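Local coordinates for ferritin like protein (Caulobacter vibrioides, PDB 3HL1), which is of unknown function but belongs to the ferritin-like family, whose helical-bundle members often bind metal, so it may be a metal-binding protein, at residues L8-L11 with Y12-F15; H14-G17 with A18-L21. One frame throughout, in Å; residues are numbered along the deposited sequence.

How the contacts relate
Contacts 1 and 2 are successive local contacts on helix 8-35, their centres about 9 Å apart. Contact 1 covers its first two turns, where leucines lie over aromatic rings and the His14 side chain hydrogen-bonds back to the carbonyl oxygen of Arg10; contact 2 continues from there with a hydrogen bond from the Gln16 amide to the Asp20 carboxylate. They share His14 and Phe15, whose side chains and N-H groups serve contact 1, while their carbonyl oxygens accept from Ala18 and Ile19 in contact 2. The helix runs inward: contact 1 is centred about 18 Å from the centre of the chain and is partly buried, contact 2 about 9 Å from it and buried.

Contact 1: residues L8-L11 with Y12-F15; sequences LPRL and YQHF
Leu8 lays its branched end over one face of the Tyr12 ring, one turn further along the same helix. Its CG stands 4.0 Å from the centroid of that ring, displaced toward the rim in a CH-pi contact, and CD1 comes within 3.4 Å of Tyr12 CE1. A chi1 of -166° sets Leu8 CG beside its own carbonyl carbon, where the branch meets the ring of Tyr12. The same i to i+4 pattern recurs three residues on: Leu11 CD1 sits over a face of the Phe15 ring, 4.3 Å from its centroid, while Leu11 CG touches Phe15 CE2 at 3.6 Å.

On another side of the helix the carbonyl of Arg10 is the polar feature. His14 N reaches Arg10 O at 3.0 Å in the usual helical bond, and His14 ND1 reaches the same oxygen at 2.7 Å, so one residue grips this acceptor twice. The two donors approach from opposite faces of the carbonyl plane. The oxygen lies almost in the imidazole plane, and the ND1 bond is nearly straight at 166°; ND1, the donor, carries a proton. The far side of the ring is also tied, NE2 bonding to Val138 O, which helps fix its rotation. Arg10 and Gln13 run side by side, with Gln13 OE1 3.8 Å from Arg10 CD, but the guanidinium finds its salt bridge with Asp136.

Tyr12 OH bonds to Tyr68 O and its ring meets that of Tyr70. Leu11, His14 and Phe15 all pack on Leu151 of helix 144-157, and Phe15 also touches Ile64 and Ala65, so these first turns of helix 8-35 lie against both helix 144-157 and helix 42-67, probably within a ferritin-like helical bundle.

Contact 2: residues H14-G17 with A18-L21; sequences HFQG and AIDL
His14 and Phe15 begin the overlap through their backbones: Ala18 N bonds to His14 O at 3.0 Å and Ile19 N to Phe15 O at 2.9 Å, each in the i to i+4 pattern of an alpha helix. Gln16 adds the side-chain element. Its chain folds at chi2 (58°), bringing NE2 forward to Asp20 OD1 at 2.8 Å, with the acceptor close to the amide plane. The N-H meets OD1 from the syn side but well out of the carboxylate plane, and the bond is bent to 146°; the two flat groups are turned 49° apart. Gln16 NE2 also touches Ile19 CG2 at 3.6 Å, the side chains crossing at a slant. The amide is held from several directions, since OE1 bonds to Tyr70 OH and NE2 also to Thr73 O, which limits its freedom to flip. Gly17, with no side chain, contributes its carbonyl to Leu21 N at 3.0 Å.

This part of helix 8-35 is buried among the chain's helices, consistent with a ferritin-like bundle: Ala18 rests on Tyr148 and Leu21 on Ile144, both of helix 144-157, while Ile19 turns to Val61 of helix 42-67.

Contact 1: residues L8-L11 with Y12-F15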
# COMPACT_ATOMS: atom_id res chain seq x y z
N LEU A 8 16.02 8.41 -16.20
CA LEU A 8 16.26 8.13 -14.79
C LEU A 8 15.35 8.95 -13.85
O LEU A 8 14.76 8.38 -12.93
CB LEU A 8 17.76 8.25 -14.44
CG LEU A 8 18.14 7.65 -13.06
CD1 LEU A 8 17.77 6.13 -12.94
CD2 LEU A 8 19.61 7.90 -12.72
N PRO A 9 15.18 10.26 -14.08
CA PRO A 9 14.23 10.98 -13.23
C PRO A 9 12.80 10.44 -13.23
O PRO A 9 12.13 10.40 -12.17
CB PRO A 9 14.34 12.44 -13.71
CG PRO A 9 15.67 12.53 -14.42
CD PRO A 9 15.91 11.15 -15.02
N ARG A 10 12.31 10.02 -14.38
CA ARG A 10 10.98 9.47 -14.49
C ARG A 10 10.87 8.11 -13.83
O ARG A 10 9.84 7.79 -13.26
CB ARG A 10 10.55 9.43 -15.96
CG ARG A 10 10.39 10.82 -16.59
CD ARG A 10 8.97 11.36 -16.55
NE ARG A 10 8.80 12.73 -17.08
CZ ARG A 10 8.90 13.11 -18.37
NH1 ARG A 10 9.17 12.24 -19.35
NH2 ARG A 10 8.72 14.39 -18.71
N LEU A 11 11.93 7.32 -13.89
CA LEU A 11 11.96 6.02 -13.19
C LEU A 11 11.86 6.31 -11.72
O LEU A 11 10.99 5.74 -11.03
CB LEU A 11 13.23 5.22 -13.54
CG LEU A 11 13.33 3.89 -12.75
CD1 LEU A 11 12.13 3.03 -13.12
CD2 LEU A 11 14.63 3.20 -13.04
N TYR A 12 12.65 7.26 -11.23
CA TYR A 12 12.60 7.68 -9.81
C TYR A 12 11.20 8.16 -9.37
O TYR A 12 10.68 7.79 -8.29
CB TYR A 12 13.68 8.75 -9.56
CG TYR A 12 15.13 8.25 -9.51
CD1 TYR A 12 15.47 6.90 -9.75
CD2 TYR A 12 16.15 9.13 -9.25
CE1 TYR A 12 16.81 6.47 -9.69
CE2 TYR A 12 17.42 8.72 -9.17
CZ TYR A 12 17.78 7.41 -9.38
OH TYR A 12 19.12 7.11 -9.29
N GLN A 13 10.57 8.98 -10.23
CA GLN A 13 9.21 9.42 -9.98
C GLN A 13 8.24 8.25 -9.87
O GLN A 13 7.36 8.23 -9.02
CB GLN A 13 8.76 10.35 -11.09
CG GLN A 13 9.28 11.72 -10.93
CD GLN A 13 8.67 12.71 -11.93
OE1 GLN A 13 9.12 12.84 -13.05
NE2 GLN A 13 7.67 13.41 -11.48
N HIS A 14 8.44 7.23 -10.71
CA HIS A 14 7.59 6.04 -10.64
C HIS A 14 7.85 5.18 -9.39
O HIS A 14 6.93 4.57 -8.88
CB HIS A 14 7.66 5.22 -11.90
CG HIS A 14 6.87 5.79 -13.05
ND1 HIS A 14 7.31 6.86 -13.79
CD2 HIS A 14 5.65 5.47 -13.55
CE1 HIS A 14 6.42 7.16 -14.72
NE2 HIS A 14 5.38 6.35 -14.58
N PHE A 15 9.10 5.06 -8.95
CA PHE A 15 9.38 4.43 -7.68
C PHE A 15 8.62 5.12 -6.53
O PHE A 15 8.00 4.44 -5.66
CB PHE A 15 10.89 4.45 -7.34
CG PHE A 15 11.74 3.53 -8.18
CD1 PHE A 15 11.33 2.21 -8.48
CD2 PHE A 15 12.97 3.93 -8.59
CE1 PHE A 15 12.14 1.35 -9.21
CE2 PHE A 15 13.79 3.08 -9.31
CZ PHE A 15 13.37 1.79 -9.63

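Contact 2: residues H14-G17 with A18-L21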
# COMPACT_ATOMS: atom_id res chain seq x y z
N HIS A 14 8.44 7.23 -10.71
CA HIS A 14 7.59 6.04 -10.64
C HIS A 14 7.85 5.18 -9.39
O HIS A 14 6.93 4.57 -8.88
CB HIS A 14 7.66 5.22 -11.90
CG HIS A 14 6.87 5.79 -13.05
ND1 HIS A 14 7.31 6.86 -13.79
CD2 HIS A 14 5.65 5.47 -13.55
CE1 HIS A 14 6.42 7.16 -14.72
NE2 HIS A 14 5.38 6.35 -14.58
N PHE A 15 9.10 5.06 -8.95
CA PHE A 15 9.38 4.43 -7.68
C PHE A 15 8.62 5.12 -6.53
O PHE A 15 8.00 4.44 -5.66
CB PHE A 15 10.89 4.45 -7.34
CG PHE A 15 11.74 3.53 -8.18
CD1 PHE A 15 11.33 2.21 -8.48
CD2 PHE A 15 12.97 3.93 -8.59
CE1 PHE A 15 12.14 1.35 -9.21
CE2 PHE A 15 13.79 3.08 -9.31
CZ PHE A 15 13.37 1.79 -9.63
N GLN A 16 8.72 6.43 -6.48
CA GLN A 16 8.02 7.24 -5.46
C GLN A 16 6.53 7.05 -5.55
O GLN A 16 5.87 6.90 -4.52
CB GLN A 16 8.33 8.72 -5.59
CG GLN A 16 7.78 9.58 -4.43
CD GLN A 16 8.33 9.14 -3.13
OE1 GLN A 16 9.54 9.02 -2.97
NE2 GLN A 16 7.46 8.84 -2.19
N GLY A 17 6.00 6.97 -6.78
CA GLY A 17 4.60 6.74 -6.97
C GLY A 17 4.12 5.39 -6.48
O GLY A 17 3.03 5.30 -5.88
N ALA A 18 4.92 4.37 -6.72
CA ALA A 18 4.60 3.02 -6.30
C ALA A 18 4.62 2.97 -4.80
O ALA A 18 3.71 2.41 -4.19
CB ALA A 18 5.57 1.98 -6.94
N ILE A 19 5.63 3.57 -4.15
CA ILE A 19 5.64 3.53 -2.69
C ILE A 19 4.48 4.34 -2.10
O ILE A 19 3.90 3.92 -1.11
CB ILE A 19 7.03 3.86 -2.09
CG1 ILE A 19 7.24 2.97 -0.83
CG2 ILE A 19 7.08 5.28 -1.82
CD1 ILE A 19 8.60 2.90 -0.32
N ASP A 20 4.11 5.46 -2.73
CA ASP A 20 2.98 6.28 -2.24
C ASP A 20 1.68 5.49 -2.30
O ASP A 20 0.85 5.56 -1.38
CB ASP A 20 2.82 7.54 -3.06
CG ASP A 20 3.92 8.59 -2.80
OD1 ASP A 20 4.73 8.43 -1.91
OD2 ASP A 20 3.94 9.50 -3.62
N LEU A 21 1.52 4.69 -3.35
CA LEU A 21 0.29 3.92 -3.51
C LEU A 21 0.27 2.81 -2.49
O LEU A 21 -0.73 2.62 -1.78
CB LEU A 21 0.17 3.35 -4.93
CG LEU A 21 -1.07 2.43 -5.22
CD1 LEU A 21 -2.41 3.02 -4.83
CD2 LEU A 21 -1.11 2.12 -6.68